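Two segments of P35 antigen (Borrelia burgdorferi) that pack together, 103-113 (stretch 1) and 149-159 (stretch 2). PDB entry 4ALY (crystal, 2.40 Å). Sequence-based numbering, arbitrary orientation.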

# COMPACT_ATOMS: atom_id res chain seq x y z
N PHE A 103 -1.48 -8.14 14.78
CA PHE A 103 -0.35 -8.85 14.20
C PHE A 103 0.93 -8.41 14.85
O PHE A 103 2.01 -8.37 14.19
CB PHE A 103 -0.32 -8.74 12.68
CG PHE A 103 -1.41 -9.53 12.01
CD1 PHE A 103 -1.45 -10.91 12.15
CD2 PHE A 103 -2.37 -8.93 11.24
CE1 PHE A 103 -2.44 -11.67 11.56
CE2 PHE A 103 -3.39 -9.69 10.63
CZ PHE A 103 -3.42 -11.07 10.81
N GLY A 104 0.84 -8.19 16.16
CA GLY A 104 2.04 -7.89 16.97
C GLY A 104 2.37 -6.39 16.91
O GLY A 104 3.19 -5.90 17.68
N MET A 105 1.72 -5.66 16.02
CA MET A 105 2.10 -4.32 15.76
C MET A 105 1.45 -3.28 16.67
O MET A 105 1.84 -2.12 16.68
CB MET A 105 1.81 -4.00 14.30
CG MET A 105 2.85 -4.59 13.38
SD MET A 105 2.40 -4.36 11.63
CE MET A 105 3.43 -2.95 11.47
N ARG A 106 0.46 -3.67 17.41
CA ARG A 106 -0.28 -2.66 18.12
C ARG A 106 0.47 -2.04 19.32
O ARG A 106 0.42 -0.82 19.47
CB ARG A 106 -1.59 -3.23 18.58
CG ARG A 106 -2.18 -2.40 19.69
CD ARG A 106 -3.33 -3.17 20.30
NE ARG A 106 -4.44 -2.29 20.54
CZ ARG A 106 -5.71 -2.62 20.35
NH1 ARG A 106 -6.08 -3.85 19.93
NH2 ARG A 106 -6.61 -1.67 20.56
N ALA A 107 1.17 -2.84 20.14
CA ALA A 107 1.74 -2.30 21.41
C ALA A 107 2.75 -1.18 21.18
O ALA A 107 2.77 -0.27 21.97
CB ALA A 107 2.38 -3.42 22.27
N GLU A 108 3.58 -1.28 20.11
CA GLU A 108 4.70 -0.33 19.88
C GLU A 108 4.60 0.51 18.67
O GLU A 108 5.45 1.43 18.48
CB GLU A 108 6.03 -1.03 19.69
CG GLU A 108 6.30 -2.21 20.59
CD GLU A 108 6.49 -1.83 22.01
OE1 GLU A 108 6.36 -0.61 22.35
OE2 GLU A 108 6.79 -2.76 22.79
N ILE A 109 3.66 0.20 17.77
CA ILE A 109 3.52 0.99 16.56
C ILE A 109 2.13 1.57 16.55
O ILE A 109 1.95 2.78 16.79
CB ILE A 109 3.82 0.15 15.30
CG1 ILE A 109 5.06 -0.70 15.52
CG2 ILE A 109 3.95 1.02 14.03
CD1 ILE A 109 5.44 -1.62 14.37
N PHE A 110 1.10 0.75 16.29
CA PHE A 110 -0.18 1.36 15.90
C PHE A 110 -0.71 2.22 17.04
O PHE A 110 -1.33 3.28 16.87
CB PHE A 110 -1.20 0.33 15.47
CG PHE A 110 -0.82 -0.47 14.25
CD1 PHE A 110 0.02 0.04 13.28
CD2 PHE A 110 -1.39 -1.73 14.04
CE1 PHE A 110 0.32 -0.69 12.12
CE2 PHE A 110 -1.14 -2.46 12.87
CZ PHE A 110 -0.27 -1.95 11.91
N SER A 111 -0.41 1.80 18.25
CA SER A 111 -0.94 2.63 19.35
C SER A 111 -0.02 3.83 19.69
O SER A 111 -0.31 4.50 20.64
CB SER A 111 -1.27 1.80 20.59
OG SER A 111 -0.07 1.39 21.21
N LYS A 112 1.04 4.07 18.93
CA LYS A 112 1.94 5.24 19.11
C LYS A 112 1.97 6.20 17.93
O LYS A 112 2.59 7.26 18.03
CB LYS A 112 3.41 4.86 19.29
CG LYS A 112 3.72 3.67 20.19
CD LYS A 112 3.58 4.08 21.64
CE LYS A 112 4.43 3.18 22.52
NZ LYS A 112 3.83 3.55 23.83
N ILE A 113 1.34 5.87 16.81
CA ILE A 113 1.45 6.71 15.64
C ILE A 113 0.04 7.18 15.25
O ILE A 113 -0.93 6.57 15.68
CB ILE A 113 2.07 5.93 14.45
CG1 ILE A 113 1.17 4.71 14.11
CG2 ILE A 113 3.53 5.55 14.76
CD1 ILE A 113 1.37 4.14 12.73
N LEU A 149 8.02 -8.24 9.80
CA LEU A 149 8.18 -6.79 9.54
C LEU A 149 7.89 -6.01 10.81
O LEU A 149 8.78 -5.26 11.28
CB LEU A 149 7.24 -6.27 8.46
CG LEU A 149 7.48 -4.79 7.96
CD1 LEU A 149 8.97 -4.54 7.54
CD2 LEU A 149 6.55 -4.37 6.80
N GLY A 150 6.71 -6.27 11.40
CA GLY A 150 6.23 -5.60 12.56
C GLY A 150 7.07 -5.70 13.79
O GLY A 150 7.07 -4.74 14.58
N GLN A 151 7.73 -6.85 14.02
CA GLN A 151 8.62 -7.03 15.17
C GLN A 151 9.93 -6.21 15.01
O GLN A 151 10.53 -5.70 15.99
CB GLN A 151 8.95 -8.52 15.43
CG GLN A 151 7.74 -9.36 15.86
CD GLN A 151 7.06 -8.85 17.16
OE1 GLN A 151 5.96 -8.15 17.16
NE2 GLN A 151 7.72 -9.18 18.30
N ILE A 152 10.37 -6.08 13.77
CA ILE A 152 11.54 -5.33 13.47
C ILE A 152 11.23 -3.81 13.59
O ILE A 152 12.00 -3.05 14.16
CB ILE A 152 11.95 -5.71 12.06
CG1 ILE A 152 12.37 -7.22 12.01
CG2 ILE A 152 12.96 -4.75 11.45
CD1 ILE A 152 12.54 -7.67 10.58
N LEU A 153 10.09 -3.39 13.05
CA LEU A 153 9.72 -1.99 13.01
C LEU A 153 9.35 -1.51 14.41
O LEU A 153 9.46 -0.35 14.68
CB LEU A 153 8.58 -1.74 12.04
CG LEU A 153 8.85 -1.85 10.53
CD1 LEU A 153 7.60 -1.52 9.71
CD2 LEU A 153 10.06 -1.08 10.03
N SER A 154 8.94 -2.41 15.29
CA SER A 154 8.62 -2.08 16.65
C SER A 154 9.91 -1.73 17.37
O SER A 154 9.88 -1.02 18.40
CB SER A 154 8.08 -3.30 17.37
OG SER A 154 6.72 -3.48 17.13
N LYS A 155 11.04 -2.24 16.89
CA LYS A 155 12.28 -1.93 17.59
C LYS A 155 12.59 -0.45 17.35
O LYS A 155 12.99 0.23 18.27
CB LYS A 155 13.41 -2.84 17.17
CG LYS A 155 13.26 -4.26 17.69
CD LYS A 155 14.58 -4.99 17.57
CE LYS A 155 14.70 -6.05 18.66
NZ LYS A 155 15.74 -7.00 18.23
N LEU A 156 12.32 0.03 16.11
CA LEU A 156 12.48 1.42 15.75
C LEU A 156 11.40 2.32 16.34
O LEU A 156 11.68 3.42 16.78
CB LEU A 156 12.42 1.58 14.23
CG LEU A 156 13.58 1.10 13.40
CD1 LEU A 156 13.26 1.12 11.89
CD2 LEU A 156 14.86 1.91 13.75
N SER A 157 10.16 1.87 16.33
CA SER A 157 9.08 2.71 16.82
C SER A 157 9.21 2.99 18.36
O SER A 157 8.75 4.01 18.89
CB SER A 157 7.74 2.07 16.45
OG SER A 157 6.62 2.90 16.83
N GLN A 158 9.90 2.09 19.07
CA GLN A 158 10.24 2.31 20.49
C GLN A 158 11.17 3.54 20.74
O GLN A 158 11.44 3.95 21.89
CB GLN A 158 10.83 1.01 21.06
CG GLN A 158 9.77 -0.07 21.28
CD GLN A 158 10.30 -1.35 21.89
OE1 GLN A 158 10.95 -2.16 21.23
NE2 GLN A 158 10.00 -1.56 23.14
N ASP A 159 11.68 4.12 19.65
CA ASP A 159 12.53 5.27 19.75
C ASP A 159 11.84 6.39 18.99
O ASP A 159 11.67 6.29 17.77
CB ASP A 159 13.90 4.94 19.13
CG ASP A 159 14.95 6.07 19.32
OD1 ASP A 159 14.64 7.26 19.33
OD2 ASP A 159 16.15 5.77 19.39
O HOH W 1 4.34 -3.60 18.49

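Most of stretch 2 is helical, continuing a helix that begins earlier in the chain. Stretch 1 holds a short helix that runs to Phe110, with loop or turn after it. This helix includes a wider pi-type turn. Met105 O accepts from both Ile109 N, at 3.1 Å, and Phe110 N, at 3.0 Å. The two helix axes approach to 8.4 Å, and their N-to-C directions differ by 67°, so the helices cross obliquely. The backbones come close at three points. The CA atoms of Met105 and Gly150 lie 5.4 Å apart, as do the CA atoms of Glu108 and Ser154. The CA atoms of Ile109 and Ser157 are 5.8 Å apart. Small residues of stretch 2, Gly150, Ser154 and Ser157, occupy all three points. The contact buries 447 Å², both sides summed.

Gly150 allows the first approach. Met105 CG rests 3.6 Å from Gly150 CA. A CB on Gly150 would lie only 2.6 Å from Met105 CG, a clash. Gly104 is tightly placed as well. Its positive phi favours glycine, and a CB on Gly104 would clash with Gln151 OE1 at 2.9 Å.

Ile109 is the knob of the interface. Its side chain sits among Gly150, Leu153, Ser154 and Ser157. Ile109 CD1 lies 3.5 Å from Gly150 O and 3.6 Å from Ser154 OG. The apolar part of this contact is with Leu153, where Ile109 CD1 lies 3.9 Å from Leu153 CB.

One direct hydrogen bond joins the stretches. Ser157 OG donates to Glu108 O at 2.5 Å, a short distance. In the wider turn, Glu108 O has no backbone donor from within stretch 1, and the serine hydroxyl supplies one.

A water adds a second polar link. The water O donates to Gly104 O at 2.7 Å and to Ser154 OG at 2.7 Å, and it accepts from Glu108 N at 2.9 Å. It thus bridges two backbone groups of stretch 1 to one side chain of stretch 2. Ser154 OG in turn donates to Gly150 O at 2.9 Å, within its own helix. Ser154 OG also lies 3.6 Å from Glu108 CB.

Glu108 has the largest area covered by the other stretch. Its CA-to-CB bond points toward stretch 2, and Glu108 OE2 lies 3.4 Å from Gln158 NE2. The angle is poor, so this is a polar contact without a hydrogen bond.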